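Local coordinates for AA9 family lytic polysaccharide monooxygenase D (Myceliophthora thermophila, PDB 5UFV), which cleaves cellulose oxidatively as a copper-dependent lytic polysaccharide monooxygenase, yielding products oxidised at C1, at residues W83-P88 and N150-H155. Sequence-based numbering, arbitrary orientation.
Sequences WMYKCP and NYLVRH
Trp83 and Arg154 trade two main-chain hydrogen bonds, Trp83 N to Arg154 O at 2.8 Å and Arg154 N to Trp83 O at 2.7 Å. The next such pair, Tyr85 with Leu152, is less even: Leu152 N reaches Tyr85 O at 3.0 Å, while the bond returned from Tyr85 N to Leu152 O is weak. Beyond it Cys87 N donates to Asn150 O, and a water accepts a hydrogen bond from Asn150 N and donates one to Cys87 O, bridging the two backbones beside that bond.

The side chains of Trp83 and Arg154 run side by side in the same direction, indole and guanidinium planes 77° apart. Trp83 NE1 and Arg154 NH1 are both donors and do not bond to each other, though only 3.0 Å separates them; Trp83 NE1 hydrogen-bonds to Glu156 OE1, and Arg154 NH1 forms a salt bridge with the same oxygen, whose charge would probably ease their closeness. Arg154 NE and NH2 are taken by the carbonyls of Arg47 and Leu46. On this same face Leu152 CG rests 3.9 Å from Cys87 SG, which is disulfide-bonded to Cys94.

On the opposite face of the sheet, Lys86 lays CD over one face of the Tyr151 ring, 3.2 Å from Tyr151 CZ; Lys86 CG lies anti to its backbone N (chi1 177°), and a bend at chi2 brings the chain over the ring. Met84 CE meets Tyr151 CB at 3.8 Å, and the phenol OH bonds to Ala147 O. An alanine in place of Tyr151 would probably leave the Lys86 chain without the ring beneath it and Ala147 O without its phenol partner.

Alternating hydrogen-bonded and non-hydrogen-bonded pairs make this a regular antiparallel ladder, joining strands 80-86 and 149-159 within one sheet of the AA9 beta-sandwich.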
ATOM      1  N   TRP A  83       1.503  -0.396  -4.294  1.00 26.96           N
ATOM      2  CA  TRP A  83       2.424   0.186  -5.232  1.00 27.13           C
ATOM      3  C   TRP A  83       3.592  -0.720  -5.449  1.00 26.98           C
ATOM      4  O   TRP A  83       3.876  -1.587  -4.656  1.00 26.85           O
ATOM      5  CB  TRP A  83       3.041   1.454  -4.673  1.00 28.38           C
ATOM      6  CG  TRP A  83       2.140   2.520  -4.125  1.00 29.46           C
ATOM      7  CD1 TRP A  83       1.388   2.464  -2.984  1.00 29.33           C
ATOM      8  CD2 TRP A  83       1.979   3.846  -4.644  1.00 29.74           C
ATOM      9  NE1 TRP A  83       0.729   3.662  -2.791  1.00 29.56           N
ATOM     10  CE2 TRP A  83       1.082   4.526  -3.789  1.00 28.97           C
ATOM     11  CE3 TRP A  83       2.503   4.521  -5.749  1.00 31.28           C
ATOM     12  CZ2 TRP A  83       0.713   5.838  -3.997  1.00 29.57           C
ATOM     13  CZ3 TRP A  83       2.128   5.835  -5.957  1.00 31.34           C
ATOM     14  CH2 TRP A  83       1.252   6.480  -5.086  1.00 30.44           C
ATOM     15  N   MET A  84       4.331  -0.431  -6.503  1.00 27.90           N
ATOM     16  CA  MET A  84       5.552  -1.121  -6.817  1.00 28.36           C
ATOM     17  C   MET A  84       6.595  -0.117  -7.250  1.00 28.24           C
ATOM     18  O   MET A  84       6.294   1.029  -7.543  1.00 27.92           O
ATOM     19  CB  MET A  84       5.320  -2.162  -7.925  1.00 29.94           C
ATOM     20  CG  MET A  84       4.600  -3.392  -7.434  1.00 31.01           C
ATOM     21  SD  MET A  84       4.428  -4.752  -8.625  1.00 36.31           S
ATOM     22  CE  MET A  84       6.031  -5.557  -8.514  1.00 33.98           C
ATOM     23  N   TYR A  85       7.834  -0.574  -7.303  1.00 28.94           N
ATOM     24  CA  TYR A  85       8.960   0.301  -7.537  1.00 30.08           C
ATOM     25  C   TYR A  85      10.067  -0.554  -8.094  1.00 32.15           C
ATOM     26  O   TYR A  85      10.458  -1.546  -7.480  1.00 30.52           O
ATOM     27  CB  TYR A  85       9.388   0.961  -6.218  1.00 28.48           C
ATOM     28  CG  TYR A  85      10.597   1.841  -6.318  1.00 28.25           C
ATOM     29  CD1 TYR A  85      11.873   1.301  -6.456  1.00 28.96           C
ATOM     30  CD2 TYR A  85      10.474   3.203  -6.247  1.00 28.60           C
ATOM     31  CE1 TYR A  85      12.992   2.106  -6.556  1.00 29.36           C
ATOM     32  CE2 TYR A  85      11.582   4.021  -6.327  1.00 30.02           C
ATOM     33  CZ  TYR A  85      12.847   3.470  -6.485  1.00 30.13           C
ATOM     34  OH  TYR A  85      13.936   4.310  -6.562  1.00 29.15           O
ATOM     35  N   LYS A  86      10.564  -0.147  -9.252  1.00 35.86           N
ATOM     36  CA  LYS A  86      11.622  -0.858  -9.932  1.00 40.74           C
ATOM     37  C   LYS A  86      12.991  -0.479  -9.377  1.00 40.35           C
ATOM     38  O   LYS A  86      13.479   0.614  -9.637  1.00 44.34           O
ATOM     39  CB  LYS A  86      11.563  -0.538 -11.423  1.00 44.86           C
ATOM     40  CG  LYS A  86      12.668  -1.172 -12.254  1.00 48.99           C
ATOM     41  CD  LYS A  86      12.328  -2.579 -12.666  1.00 51.89           C
ATOM     42  CE  LYS A  86      13.552  -3.339 -13.164  1.00 55.05           C
ATOM     43  NZ  LYS A  86      14.068  -2.785 -14.432  1.00 57.83           N
ATOM     44  N   CYS A  87      13.615  -1.391  -8.644  1.00 39.38           N
ATOM     45  CA  CYS A  87      14.963  -1.164  -8.160  1.00 41.38           C
ATOM     46  C   CYS A  87      15.947  -1.067  -9.345  1.00 40.74           C
ATOM     47  O   CYS A  87      15.948  -1.921 -10.218  1.00 40.27           O
ATOM     48  CB  CYS A  87      15.403  -2.276  -7.177  1.00 42.89           C
ATOM     49  SG  CYS A  87      14.537  -2.275  -5.585  1.00 46.03           S
ATOM     50  N   PRO A  88      16.796  -0.027  -9.361  1.00 40.01           N
ATOM     51  CA  PRO A  88      17.796   0.116 -10.424  1.00 40.12           C
ATOM     52  C   PRO A  88      18.705  -1.087 -10.540  1.00 39.88           C
ATOM     53  O   PRO A  88      19.061  -1.472 -11.654  1.00 40.35           O
ATOM     54  CB  PRO A  88      18.627   1.339  -9.990  1.00 41.00           C
ATOM     55  CG  PRO A  88      17.818   2.053  -8.964  1.00 40.20           C
ATOM     56  CD  PRO A  88      16.887   1.047  -8.344  1.00 38.98           C
ATOM     57  N   ASN A 150      14.326  -6.643  -9.938  1.00 37.89           N
ATOM     58  CA  ASN A 150      14.063  -6.533  -8.518  1.00 36.39           C
ATOM     59  C   ASN A 150      13.114  -5.406  -8.249  1.00 35.64           C
ATOM     60  O   ASN A 150      13.392  -4.271  -8.649  1.00 36.56           O
ATOM     61  CB  ASN A 150      15.359  -6.300  -7.759  1.00 36.31           C
ATOM     62  CG  ASN A 150      16.360  -7.403  -7.991  1.00 37.29           C
ATOM     63  OD1 ASN A 150      16.007  -8.528  -8.378  1.00 38.55           O
ATOM     64  ND2 ASN A 150      17.617  -7.083  -7.792  1.00 37.91           N
ATOM     65  N   TYR A 151      12.004  -5.705  -7.566  1.00 33.90           N
ATOM     66  CA  TYR A 151      11.013  -4.686  -7.244  1.00 33.68           C
ATOM     67  C   TYR A 151      10.659  -4.688  -5.772  1.00 32.29           C
ATOM     68  O   TYR A 151      10.639  -5.730  -5.132  1.00 32.81           O
ATOM     69  CB  TYR A 151       9.703  -4.914  -7.998  1.00 34.84           C
ATOM     70  CG  TYR A 151       9.680  -4.627  -9.480  1.00 35.75           C
ATOM     71  CD1 TYR A 151      10.065  -5.600 -10.390  1.00 37.77           C
ATOM     72  CD2 TYR A 151       9.183  -3.437  -9.969  1.00 36.41           C
ATOM     73  CE1 TYR A 151      10.013  -5.374 -11.754  1.00 39.99           C
ATOM     74  CE2 TYR A 151       9.125  -3.184 -11.345  1.00 39.23           C
ATOM     75  CZ  TYR A 151       9.537  -4.160 -12.242  1.00 39.94           C
ATOM     76  OH  TYR A 151       9.497  -3.953 -13.618  1.00 40.30           O
ATOM     77  N   LEU A 152      10.313  -3.516  -5.260  1.00 31.77           N
ATOM     78  CA  LEU A 152       9.647  -3.417  -3.967  1.00 30.31           C
ATOM     79  C   LEU A 152       8.167  -3.349  -4.238  1.00 30.32           C
ATOM     80  O   LEU A 152       7.740  -2.848  -5.271  1.00 29.41           O
ATOM     81  CB  LEU A 152      10.061  -2.168  -3.221  1.00 29.94           C
ATOM     82  CG  LEU A 152      11.557  -1.868  -3.161  1.00 30.97           C
ATOM     83  CD1 LEU A 152      11.766  -0.579  -2.389  1.00 31.18           C
ATOM     84  CD2 LEU A 152      12.309  -3.012  -2.514  1.00 31.72           C
ATOM     85  N   VAL A 153       7.385  -3.872  -3.312  1.00 29.82           N
ATOM     86  CA  VAL A 153       5.947  -3.719  -3.378  1.00 29.49           C
ATOM     87  C   VAL A 153       5.546  -3.081  -2.075  1.00 27.94           C
ATOM     88  O   VAL A 153       6.078  -3.462  -1.061  1.00 29.39           O
ATOM     89  CB  VAL A 153       5.241  -5.059  -3.524  1.00 30.84           C
ATOM     90  CG1 VAL A 153       5.669  -6.030  -2.429  1.00 31.31           C
ATOM     91  CG2 VAL A 153       3.729  -4.855  -3.504  1.00 30.97           C
ATOM     92  N   ARG A 154       4.628  -2.114  -2.095  1.00 27.15           N
ATOM     93  CA  ARG A 154       4.290  -1.328  -0.891  1.00 25.40           C
ATOM     94  C   ARG A 154       2.786  -1.317  -0.666  1.00 25.23           C
ATOM     95  O   ARG A 154       2.021  -0.918  -1.565  1.00 24.74           O
ATOM     96  CB  ARG A 154       4.812   0.110  -1.054  1.00 25.24           C
ATOM     97  CG  ARG A 154       4.332   1.125  -0.034  1.00 23.98           C
ATOM     98  CD  ARG A 154       5.012   2.451  -0.319  1.00 25.41           C
ATOM     99  NE  ARG A 154       4.589   3.469   0.630  1.00 26.22           N
ATOM    100  CZ  ARG A 154       3.397   4.079   0.600  1.00 27.81           C
ATOM    101  NH1 ARG A 154       2.507   3.805  -0.377  1.00 27.12           N
ATOM    102  NH2 ARG A 154       3.099   4.972   1.552  1.00 26.37           N
ATOM    103  N   HIS A 155       2.356  -1.747   0.520  1.00 23.97           N
ATOM    104  CA  HIS A 155       0.940  -1.721   0.865  1.00 23.64           C
ATOM    105  C   HIS A 155       0.725  -0.582   1.785  1.00 23.27           C
ATOM    106  O   HIS A 155       1.521  -0.379   2.679  1.00 23.11           O
ATOM    107  CB  HIS A 155       0.490  -3.017   1.533  1.00 24.02           C
ATOM    108  CG  HIS A 155       0.477  -4.178   0.597  1.00 25.25           C
ATOM    109  ND1 HIS A 155       1.627  -4.835   0.215  1.00 25.72           N
ATOM    110  CD2 HIS A 155      -0.529  -4.745  -0.104  1.00 25.96           C
ATOM    111  CE1 HIS A 155       1.324  -5.781  -0.654  1.00 24.79           C
ATOM    112  NE2 HIS A 155       0.025  -5.744  -0.868  1.00 25.70           N
TER
HETATM  113  O   HOH W   1      15.923  -4.428 -11.032  1.00 38.62           O